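Local coordinates for glutathione S-transferase family protein (Populus trichocarpa, PDB 5F06), which probably conjugates glutathione to electrophilic substrates, releasing a halide from halogenated ones, as a Phi-class glutathione transferase with glutathione bound, at residues S14-L17 with T18-E22; G81-I85 with R86-L90; T131-D134 with D135-K139; Y156-D160 with F161-A165. All blocks are in the same frame, centred on the assembly; numbering follows the deposited sequence. Where two conformers were deposited one is given.

Overall arrangement
All four contacts are local, between adjoining parts of the chain, and they follow in series without nesting or crossing. Contact 1 is the later part of helix 11-22 in the thioredoxin-like domain. Contact 2 is a turn-rich part of the connection from helix 66-76 to helix 90-120. Contact 3 lies near the start of helix 130-153 and stands apart, with its nearest atoms about 13 Å from contact 4 and about 24 Å from contact 2. Contact 4 is the loop leading into helix 164-167. Contacts 1, 2 and 4 meet. Glu22 O probably bonds Tyr82 N, and Leu84 O probably bonds Leu164 N. This cluster ties the two domains together through their connecting segment.

Contact 1. Residues S14-L17 with T18-E22; sequences SRVL and TCLHE
His21 brings its imidazole ring close to the carbonyl of Leu17, one helical turn earlier. The approach is oblique: His21 CD2 lies 3.2 Å from Leu17 O. CG stands anti to the carbonyl carbon of His21 and beside its backbone N (chi1 -68°), which keeps the ring near the oxygen that this same N binds. That bond, His21 N to Leu17 O, is 3.1 Å long. Phe27 meets the ring too, its plane turned about 65° from the imidazole. The other flat group, the guanidinium of Arg15, leads away from residues 18-22. It bonds His168 O through NE and Ser66 OG through NH1, and Arg15 also touches the bound glutathione.

Val16 and Leu20 lie side by side and point the same way. Their branches meet at Val16 CG1 and Leu20 CD1, 3.8 Å apart. In the backbone beside them, Leu20 N donates to Val16 O over 2.8 Å in a nearly straight bond (167°). Leu20 CG also rests 3.5 Å from Val16 O, so the carbonyl is covered by carbon as well as bonded. Thr18 N closes another helical turn on Ser14 O at 3.1 Å.

These residues belong to helix 11-22, which joins strands 2-6 and 28-31 in a beta-alpha-beta unit of the thioredoxin-like domain. Val16 and Leu20 pack on Leu4 of strand 2-6 and on Ile73 of helix 66-76, while His21 touches Lys206 and Val207 of helix 202-210.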
loop_
_atom_site.group_PDB
_atom_site.type_symbol
_atom_site.label_atom_id
_atom_site.label_comp_id
_atom_site.label_asym_id
_atom_site.label_seq_id
_atom_site.Cartn_x
_atom_site.Cartn_y
_atom_site.Cartn_z
ATOM N N SER A 14 0.401 -0.184 16.892
ATOM C CA SER A 14 -0.959 -0.542 17.285
ATOM C C SER A 14 -1.683 -1.311 16.188
ATOM O O SER A 14 -2.530 -2.153 16.475
ATOM C CB SER A 14 -1.760 0.706 17.654
ATOM O OG SER A 14 -1.302 1.268 18.871
ATOM N N ARG A 15 -1.356 -1.015 14.934
ATOM C CA ARG A 15 -1.968 -1.719 13.814
ATOM C C ARG A 15 -1.647 -3.212 13.896
ATOM O O ARG A 15 -2.510 -4.055 13.645
ATOM C CB ARG A 15 -1.493 -1.138 12.478
ATOM C CG ARG A 15 -2.283 -1.642 11.285
ATOM C CD ARG A 15 -1.957 -0.898 9.993
ATOM N NE ARG A 15 -2.338 0.515 10.052
ATOM C CZ ARG A 15 -1.488 1.537 10.139
ATOM N NH1 ARG A 15 -0.173 1.342 10.166
ATOM N NH2 ARG A 15 -1.961 2.774 10.190
ATOM N N VAL A 16 -0.412 -3.538 14.266
ATOM C CA VAL A 16 -0.021 -4.936 14.426
ATOM C C VAL A 16 -0.628 -5.524 15.699
ATOM O O VAL A 16 -1.157 -6.642 15.689
ATOM C CB VAL A 16 1.516 -5.092 14.468
ATOM C CG1 VAL A 16 1.906 -6.559 14.621
ATOM C CG2 VAL A 16 2.147 -4.510 13.219
ATOM N N LEU A 17 -0.559 -4.770 16.793
ATOM C CA LEU A 17 -1.044 -5.265 18.073
ATOM C C LEU A 17 -2.492 -5.738 17.988
ATOM O O LEU A 17 -2.828 -6.805 18.497
ATOM C CB LEU A 17 -0.908 -4.191 19.150
ATOM C CG LEU A 17 0.520 -3.927 19.632
ATOM C CD1 LEU A 17 0.549 -2.735 20.556
ATOM C CD2 LEU A 17 1.092 -5.153 20.335
ATOM N N THR A 18 -3.352 -4.962 17.335
ATOM C CA THR A 18 -4.755 -5.341 17.250
ATOM C C THR A 18 -4.907 -6.602 16.397
ATOM O O THR A 18 -5.740 -7.462 16.698
ATOM C CB THR A 18 -5.632 -4.195 16.686
ATOM O OG1 THR A 18 -7.008 -4.595 16.690
ATOM C CG2 THR A 18 -5.214 -3.818 15.278
ATOM N N CYS A 19 -4.089 -6.730 15.355
ATOM C CA CYS A 19 -4.100 -7.937 14.531
ATOM C C CYS A 19 -3.693 -9.161 15.355
ATOM O O CYS A 19 -4.343 -10.207 15.287
ATOM C CB CYS A 19 -3.171 -7.786 13.323
ATOM S SG CYS A 19 -3.098 -9.264 12.255
ATOM N N LEU A 20 -2.624 -9.028 16.136
ATOM C CA LEU A 20 -2.179 -10.108 17.013
ATOM C C LEU A 20 -3.296 -10.562 17.961
ATOM O O LEU A 20 -3.478 -11.762 18.174
ATOM C CB LEU A 20 -0.945 -9.675 17.812
ATOM C CG LEU A 20 0.353 -9.559 17.006
ATOM C CD1 LEU A 20 1.388 -8.701 17.725
ATOM C CD2 LEU A 20 0.922 -10.941 16.728
ATOM N N HIS A 21 -4.052 -9.618 18.514
ATOM C CA HIS A 21 -5.135 -9.957 19.439
ATOM C C HIS A 21 -6.324 -10.593 18.729
ATOM O O HIS A 21 -6.941 -11.521 19.264
ATOM C CB HIS A 21 -5.601 -8.717 20.208
ATOM C CG HIS A 21 -4.584 -8.193 21.169
ATOM N ND1 HIS A 21 -3.925 -9.005 22.068
ATOM C CD2 HIS A 21 -4.116 -6.940 21.380
ATOM C CE1 HIS A 21 -3.094 -8.274 22.790
ATOM N NE2 HIS A 21 -3.190 -7.018 22.392
ATOM N N GLU A 22 -6.663 -10.089 17.544
ATOM C CA GLU A 22 -7.720 -10.695 16.743
ATOM C C GLU A 22 -7.420 -12.172 16.511
ATOM O O GLU A 22 -8.327 -13.004 16.492
ATOM C CB GLU A 22 -7.874 -9.976 15.400
ATOM C CG GLU A 22 -8.470 -8.578 15.492
ATOM C CD GLU A 22 -9.964 -8.576 15.782
ATOM O OE1 GLU A 22 -10.574 -9.661 15.846
ATOM O OE2 GLU A 22 -10.529 -7.475 15.941
#

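Contact 2. Residues G81-I85 with R86-L90; sequences GYDLI and RHENL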
loop_
_atom_site.group_PDB
_atom_site.type_symbol
_atom_site.label_atom_id
_atom_site.label_comp_id
_atom_site.label_asym_id
_atom_site.label_seq_id
_atom_site.Cartn_x
_atom_site.Cartn_y
_atom_site.Cartn_z
ATOM N N GLY A 81 -8.227 -17.974 15.681
ATOM C CA GLY A 81 -8.750 -16.664 15.998
ATOM C C GLY A 81 -9.661 -16.179 14.887
ATOM O O GLY A 81 -10.298 -16.981 14.202
ATOM N N TYR A 82 -9.725 -14.867 14.697
ATOM C CA TYR A 82 -10.654 -14.317 13.722
ATOM C C TYR A 82 -10.163 -14.475 12.281
ATOM O O TYR A 82 -8.973 -14.384 11.996
ATOM C CB TYR A 82 -10.932 -12.839 13.997
ATOM C CG TYR A 82 -12.012 -12.323 13.087
ATOM C CD1 TYR A 82 -13.350 -12.504 13.401
ATOM C CD2 TYR A 82 -11.695 -11.700 11.889
ATOM C CE1 TYR A 82 -14.345 -12.057 12.556
ATOM C CE2 TYR A 82 -12.680 -11.253 11.040
ATOM C CZ TYR A 82 -14.004 -11.434 11.375
ATOM O OH TYR A 82 -14.991 -10.988 10.527
ATOM N N ASP A 83 -11.120 -14.689 11.382
ATOM C CA ASP A 83 -10.858 -14.886 9.959
ATOM C C ASP A 83 -10.668 -13.549 9.234
ATOM O O ASP A 83 -11.594 -13.041 8.597
ATOM C CB ASP A 83 -12.019 -15.675 9.345
ATOM C CG ASP A 83 -11.798 -16.018 7.887
ATOM O OD1 ASP A 83 -10.664 -15.858 7.388
ATOM O OD2 ASP A 83 -12.771 -16.465 7.247
ATOM N N LEU A 84 -9.461 -12.991 9.328
ATOM C CA LEU A 84 -9.202 -11.626 8.864
ATOM C C LEU A 84 -9.079 -11.483 7.344
ATOM O O LEU A 84 -9.429 -10.432 6.803
ATOM C CB LEU A 84 -7.922 -11.079 9.510
ATOM C CG LEU A 84 -7.999 -10.643 10.974
ATOM C CD1 LEU A 84 -6.613 -10.328 11.512
ATOM C CD2 LEU A 84 -8.912 -9.428 11.127
ATOM N N ILE A 85 -8.570 -12.510 6.661
ATOM C CA ILE A 85 -8.363 -12.418 5.212
ATOM C C ILE A 85 -9.196 -13.432 4.422
ATOM O O ILE A 85 -9.030 -13.571 3.211
ATOM C CB ILE A 85 -6.869 -12.578 4.847
ATOM C CG1 ILE A 85 -6.320 -13.931 5.313
ATOM C CG2 ILE A 85 -6.066 -11.424 5.455
ATOM C CD1 ILE A 85 -4.938 -14.249 4.759
ATOM N N ARG A 86 -10.103 -14.118 5.117
ATOM C CA ARG A 86 -11.158 -14.916 4.484
ATOM C C ARG A 86 -10.599 -16.125 3.725
ATOM O O ARG A 86 -10.761 -16.251 2.511
ATOM C CB ARG A 86 -11.993 -14.029 3.553
ATOM C CG ARG A 86 -12.323 -12.649 4.134
ATOM C CD ARG A 86 -12.905 -12.725 5.544
ATOM N NE ARG A 86 -14.230 -13.326 5.573
ATOM C CZ ARG A 86 -14.920 -13.558 6.687
ATOM N NH1 ARG A 86 -14.406 -13.245 7.872
ATOM N NH2 ARG A 86 -16.124 -14.101 6.619
ATOM N N HIS A 87 -9.972 -17.032 4.468
ATOM C CA HIS A 87 -9.225 -18.146 3.882
ATOM C C HIS A 87 -10.081 -19.277 3.298
ATOM O O HIS A 87 -9.533 -20.243 2.763
ATOM C CB HIS A 87 -8.280 -18.738 4.934
ATOM C CG HIS A 87 -8.983 -19.446 6.049
ATOM N ND1 HIS A 87 -9.496 -18.785 7.144
ATOM C CD2 HIS A 87 -9.256 -20.757 6.241
ATOM C CE1 HIS A 87 -10.058 -19.658 7.961
ATOM N NE2 HIS A 87 -9.926 -20.863 7.436
ATOM N N GLU A 88 -11.404 -19.180 3.400
ATOM C CA GLU A 88 -12.276 -20.230 2.863
ATOM C C GLU A 88 -13.359 -19.667 1.944
ATOM O O GLU A 88 -14.346 -20.340 1.639
ATOM C CB GLU A 88 -12.903 -21.040 4.005
ATOM C CG GLU A 88 -13.451 -20.218 5.163
ATOM C CD GLU A 88 -13.926 -21.085 6.326
ATOM O OE1 GLU A 88 -13.663 -22.310 6.315
ATOM O OE2 GLU A 88 -14.562 -20.540 7.252
ATOM N N ASN A 89 -13.154 -18.435 1.488
ATOM C CA ASN A 89 -14.033 -17.829 0.499
ATOM C C ASN A 89 -13.219 -16.947 -0.438
ATOM O O ASN A 89 -12.747 -15.884 -0.043
ATOM C CB ASN A 89 -15.133 -17.015 1.176
ATOM C CG ASN A 89 -16.214 -16.579 0.207
ATOM O OD1 ASN A 89 -15.950 -15.858 -0.756
ATOM N ND2 ASN A 89 -17.441 -17.005 0.466
ATOM N N LEU A 90 -13.053 -17.403 -1.675
ATOM C CA LEU A 90 -12.190 -16.721 -2.635
ATOM C C LEU A 90 -12.712 -15.331 -2.971
ATOM O O LEU A 90 -11.941 -14.382 -3.072
ATOM C CB LEU A 90 -12.062 -17.544 -3.920
ATOM C CG LEU A 90 -11.485 -18.953 -3.782
ATOM C CD1 LEU A 90 -11.439 -19.626 -5.145
ATOM C CD2 LEU A 90 -10.101 -18.925 -3.153
HETATM O O HOH W 1 -14.726 -17.723 8.612
#
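Arg86 and Asp83 stack their charged groups. Asp83 OD2 sits 3.6 Å above the guanidinium plane of Arg86, over its centre, and the two planes are only 15° apart. No N-H points at this oxygen, so the long salt bridge rests on charge alone. The directed bond goes to the backbone: Arg86 NH1 donates to Asp83 O at 2.9 Å, in the carbonyl plane. Bends at chi2 (-50°) and chi3 (-68°) fold the arginine back over Asp83. NE of Arg86 forms a salt bridge with Glu92, and the guanidinium makes a cation-pi contact with Phe161.

Asp83 OD1 turns to the chain ahead. It accepts from His87 N at 3.2 Å through its syn lone pair, and more weakly from Arg86 N and His87 ND1. Asp83 is the centre of an inverse gamma turn, and a type I beta turn runs from Arg86 to Asn89, the N-cap of helix 90-120. The two turns bring the chain from the thioredoxin-like domain into the helical one. With an alanine in place of Arg86, Asp83 would probably lose the donor to its O and the charge stacked on OD2, and Glu92 this salt bridge.

A water donates to Asp83 OD2 at 2.7 Å and to Glu88 OE2 at 3.1 Å, bridging two carboxylates whose like charges are close. Ile85 packs on Ala74 and Glu75 of helix 66-76.

Contact 3. Residues T131-D134 with D135-K139; sequences TIID and DNVEK
Asn136 folds its side chain back on Ile132, one helical turn earlier. The path starts at CB, 3.5 Å from Ile132 O. CG stands beside the backbone N and anti to the carbonyl carbon (chi1 -76°), and this aims the amide back toward the preceding turn and the same oxygen. At the tip ND2 donates to Ile132 O over 2.8 Å, with an N-H...O angle of 163°. The oxygen lies close to the amide plane, so the N-H is well directed. ND2 also touches the CG2 methyl of Ile132 at 3.6 Å, and the two side chains run alongside each other.

Ile132 O is therefore gripped twice. The backbone N of Asn136 makes the ordinary helical bond to it at 3.2 Å, and the two donors come from opposite faces of the carbonyl plane. The ND2 bond probably fixes the rotation of the amide.

This is the first part of helix 130-153 in the all-helical C-terminal domain of the GST fold. Asp129, just before the helix, accepts from Ile132 N through OD1. Ile133 and Asn136 pack on helix 90-120, at Phe118 and Pro113 respectively.

Val137 makes the apolar counterpart of the turn. Its CG2 meets Ile133 CG2 at 4.1 Å, the side chains crossing at a slant. Val137 N donates to Ile133 O at 2.8 Å, almost in line with the carbonyl bond. On a more exposed flank Lys139 NZ reaches back to Asp135 OD2 at 3.4 Å in a salt bridge whose hydrogen bond is weak.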
loop_
_atom_site.group_PDB
_atom_site.type_symbol
_atom_site.label_atom_id
_atom_site.label_comp_id
_atom_site.label_asym_id
_atom_site.label_seq_id
_atom_site.Cartn_x
_atom_site.Cartn_y
_atom_site.Cartn_z
ATOM N N THR A 131 -3.144 24.764 7.287
ATOM C CA THR A 131 -3.270 24.593 5.843
ATOM C C THR A 131 -3.170 23.117 5.456
ATOM O O THR A 131 -3.975 22.616 4.673
ATOM C CB THR A 131 -2.190 25.403 5.082
ATOM O OG1 THR A 131 -2.287 26.786 5.441
ATOM C CG2 THR A 131 -2.360 25.263 3.574
ATOM N N ILE A 132 -2.180 22.420 6.008
ATOM C CA ILE A 132 -1.997 21.003 5.713
ATOM C C ILE A 132 -3.163 20.204 6.295
ATOM O O ILE A 132 -3.658 19.276 5.663
ATOM C CB ILE A 132 -0.650 20.489 6.262
ATOM C CG1 ILE A 132 0.497 21.216 5.553
ATOM C CG2 ILE A 132 -0.522 18.972 6.071
ATOM C CD1 ILE A 132 1.880 20.876 6.073
ATOM N N ILE A 133 -3.613 20.583 7.489
ATOM C CA ILE A 133 -4.779 19.948 8.103
ATOM C C ILE A 133 -6.017 20.113 7.215
ATOM O O ILE A 133 -6.662 19.126 6.858
ATOM C CB ILE A 133 -5.062 20.528 9.511
ATOM C CG1 ILE A 133 -3.918 20.166 10.463
ATOM C CG2 ILE A 133 -6.393 20.002 10.075
ATOM C CD1 ILE A 133 -3.950 20.913 11.785
ATOM N N ASP A 134 -6.336 21.351 6.850
ATOM C CA ASP A 134 -7.563 21.636 6.105
ATOM C C ASP A 134 -7.581 20.938 4.749
ATOM O O ASP A 134 -8.596 20.369 4.346
ATOM C CB ASP A 134 -7.739 23.145 5.910
ATOM C CG ASP A 134 -8.014 23.876 7.210
ATOM O OD1 ASP A 134 -8.208 23.208 8.246
ATOM O OD2 ASP A 134 -8.046 25.124 7.190
ATOM N N ASP A 135 -6.457 20.992 4.046
ATOM C CA ASP A 135 -6.336 20.357 2.740
ATOM C C ASP A 135 -6.629 18.859 2.814
ATOM O O ASP A 135 -7.353 18.310 1.984
ATOM C CB ASP A 135 -4.935 20.585 2.177
ATOM C CG ASP A 135 -4.741 19.951 0.819
ATOM O OD1 ASP A 135 -5.674 20.009 -0.009
ATOM O OD2 ASP A 135 -3.648 19.393 0.579
ATOM N N ASN A 136 -6.064 18.197 3.815
ATOM C CA ASN A 136 -6.197 16.751 3.920
ATOM C C ASN A 136 -7.533 16.336 4.537
ATOM O O ASN A 136 -8.020 15.233 4.288
ATOM C CB ASN A 136 -5.031 16.179 4.721
ATOM C CG ASN A 136 -3.746 16.129 3.914
ATOM O OD1 ASN A 136 -3.562 15.242 3.080
ATOM N ND2 ASN A 136 -2.855 17.086 4.150
ATOM N N VAL A 137 -8.132 17.222 5.330
ATOM C CA VAL A 137 -9.483 16.991 5.825
ATOM C C VAL A 137 -10.439 16.974 4.631
ATOM O O VAL A 137 -11.377 16.174 4.582
ATOM C CB VAL A 137 -9.906 18.064 6.860
ATOM C CG1 VAL A 137 -11.419 18.118 7.027
ATOM C CG2 VAL A 137 -9.244 17.791 8.199
ATOM N N GLU A 138 -10.184 17.847 3.660
ATOM C CA GLU A 138 -10.975 17.883 2.437
ATOM C C GLU A 138 -10.774 16.596 1.640
ATOM O O GLU A 138 -11.736 15.995 1.157
ATOM C CB GLU A 138 -10.598 19.101 1.596
ATOM C CG GLU A 138 -11.433 19.284 0.345
ATOM C CD GLU A 138 -11.146 20.603 -0.343
ATOM O OE1 GLU A 138 -10.087 20.718 -0.995
ATOM O OE2 GLU A 138 -11.973 21.531 -0.220
ATOM N N LYS A 139 -9.519 16.175 1.514
ATOM C CA LYS A 139 -9.188 14.949 0.795
ATOM C C LYS A 139 -9.786 13.725 1.480
ATOM O O LYS A 139 -10.342 12.850 0.818
ATOM C CB LYS A 139 -7.671 14.790 0.677
ATOM C CG LYS A 139 -7.028 15.760 -0.299
ATOM C CD LYS A 139 -5.513 15.618 -0.317
ATOM C CE LYS A 139 -4.888 16.522 -1.369
ATOM N NZ LYS A 139 -3.402 16.522 -1.298
#

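Contact 4. Residues Y156-D160 with F161-A165; sequences YLAGD and FYSLA
Tyr156 and Tyr162 cross at about a right angle. Tyr162 offers its CB to the face of the Tyr156 ring, a CH-pi contact with CB 4.2 Å from the ring centroid and 8° off the normal. Tyr162 N lies over a face as well, 3.4 Å above the plane and toward the rim. Tyr156 CD1 in turn comes to the edge of the Tyr162 ring, near its plane.

Phe161 reaches a different part of the loop. Its CG stands between backbone N and carbonyl carbon (chi1 51°), which sets the ring against residues 158-160. Phe161 CE1 lies 4.1 Å from Ala158 CB, and Phe161 CE2 lies 3.9 Å from Gly159 CA. A CB on Gly159 would clash with Phe161 CE2.

Loop 156-163 leads into helix 164-167 of the C-terminal domain. Ser163 is the N-cap: its OG accepts from Ala165 N at 3.1 Å. Asp166 takes Leu157 N through OD1 and Ser163 N through OD2, the latter consistent with the N-capping Ser/Thr-x-x-Asp motif known at this helix in the GST fold. A water joins the pieces, donating to Phe161 O at 2.8 Å and accepting from Ala158 N and Ser163 OG.

With an alanine in place of Tyr156, Tyr162 would probably lose the ring under its CB, and a gap is likely to open toward Trp194 and Ile198 of helix 189-198. Tyr162 O accepts from Tyr82 OH.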
loop_
_atom_site.group_PDB
_atom_site.type_symbol
_atom_site.label_atom_id
_atom_site.label_comp_id
_atom_site.label_asym_id
_atom_site.label_seq_id
_atom_site.Cartn_x
_atom_site.Cartn_y
_atom_site.Cartn_z
ATOM N N TYR A 156 -19.318 -3.722 6.561
ATOM C CA TYR A 156 -17.912 -3.342 6.634
ATOM C C TYR A 156 -17.422 -3.036 5.217
ATOM O O TYR A 156 -18.195 -3.129 4.266
ATOM C CB TYR A 156 -17.099 -4.457 7.307
ATOM C CG TYR A 156 -17.631 -4.802 8.687
ATOM C CD1 TYR A 156 -17.228 -4.085 9.809
ATOM C CD2 TYR A 156 -18.556 -5.822 8.862
ATOM C CE1 TYR A 156 -17.729 -4.383 11.071
ATOM C CE2 TYR A 156 -19.061 -6.129 10.119
ATOM C CZ TYR A 156 -18.643 -5.408 11.219
ATOM O OH TYR A 156 -19.145 -5.704 12.469
ATOM N N LEU A 157 -16.160 -2.653 5.068
ATOM C CA LEU A 157 -15.679 -2.161 3.782
ATOM C C LEU A 157 -15.629 -3.232 2.691
ATOM O O LEU A 157 -15.967 -2.954 1.540
ATOM C CB LEU A 157 -14.290 -1.534 3.939
ATOM C CG LEU A 157 -14.213 -0.192 4.685
ATOM C CD1 LEU A 157 -12.759 0.190 4.907
ATOM C CD2 LEU A 157 -14.949 0.931 3.948
ATOM N N ALA A 158 -15.210 -4.447 3.037
ATOM C CA ALA A 158 -15.018 -5.491 2.029
ATOM C C ALA A 158 -16.253 -6.369 1.847
ATOM O O ALA A 158 -16.289 -7.213 0.950
ATOM C CB ALA A 158 -13.820 -6.356 2.392
ATOM N N GLY A 159 -17.254 -6.175 2.703
ATOM C CA GLY A 159 -18.440 -7.013 2.704
ATOM C C GLY A 159 -19.124 -6.989 4.058
ATOM O O GLY A 159 -18.818 -6.138 4.896
ATOM N N ASP A 160 -20.046 -7.925 4.276
ATOM C CA ASP A 160 -20.782 -8.011 5.538
ATOM C C ASP A 160 -20.004 -8.830 6.567
ATOM O O ASP A 160 -20.572 -9.643 7.294
ATOM C CB ASP A 160 -22.172 -8.617 5.303
ATOM C CG ASP A 160 -23.103 -7.670 4.561
ATOM O OD1 ASP A 160 -23.109 -6.463 4.883
ATOM O OD2 ASP A 160 -23.825 -8.131 3.652
ATOM N N PHE A 161 -18.693 -8.606 6.611
ATOM C CA PHE A 161 -17.807 -9.249 7.578
ATOM C C PHE A 161 -16.658 -8.309 7.903
ATOM O O PHE A 161 -16.159 -7.604 7.023
ATOM C CB PHE A 161 -17.259 -10.567 7.028
ATOM C CG PHE A 161 -16.646 -10.433 5.663
ATOM C CD1 PHE A 161 -15.315 -10.069 5.518
ATOM C CD2 PHE A 161 -17.407 -10.646 4.523
ATOM C CE1 PHE A 161 -14.757 -9.933 4.265
ATOM C CE2 PHE A 161 -16.850 -10.511 3.267
ATOM C CZ PHE A 161 -15.524 -10.153 3.140
ATOM N N TYR A 162 -16.248 -8.288 9.166
ATOM C CA TYR A 162 -15.042 -7.575 9.557
ATOM C C TYR A 162 -13.840 -8.232 8.881
ATOM O O TYR A 162 -13.795 -9.457 8.752
ATOM C CB TYR A 162 -14.888 -7.587 11.074
ATOM C CG TYR A 162 -13.708 -6.805 11.600
ATOM C CD1 TYR A 162 -13.704 -5.416 11.581
ATOM C CD2 TYR A 162 -12.606 -7.454 12.139
ATOM C CE1 TYR A 162 -12.635 -4.699 12.074
ATOM C CE2 TYR A 162 -11.528 -6.744 12.634
ATOM C CZ TYR A 162 -11.547 -5.370 12.601
ATOM O OH TYR A 162 -10.474 -4.666 13.098
ATOM N N SER A 163 -12.882 -7.426 8.432
ATOM C CA SER A 163 -11.683 -7.965 7.793
ATOM C C SER A 163 -10.443 -7.112 8.047
ATOM O O SER A 163 -10.506 -6.074 8.707
ATOM C CB SER A 163 -11.903 -8.100 6.288
ATOM O OG SER A 163 -11.678 -6.866 5.632
ATOM N N LEU A 164 -9.317 -7.569 7.512
ATOM C CA LEU A 164 -8.052 -6.851 7.621
ATOM C C LEU A 164 -8.162 -5.437 7.050
ATOM O O LEU A 164 -7.478 -4.520 7.508
ATOM C CB LEU A 164 -6.945 -7.627 6.902
ATOM C CG LEU A 164 -5.524 -7.107 7.114
ATOM C CD1 LEU A 164 -5.073 -7.314 8.557
ATOM C CD2 LEU A 164 -4.576 -7.795 6.141
ATOM N N ALA A 165 -9.028 -5.269 6.052
ATOM C CA ALA A 165 -9.263 -3.964 5.440
ATOM C C ALA A 165 -9.719 -2.942 6.476
ATOM O O ALA A 165 -9.158 -1.852 6.564
ATOM C CB ALA A 165 -10.293 -4.076 4.318
HETATM O O HOH W 2 -14.448 -5.887 5.690
#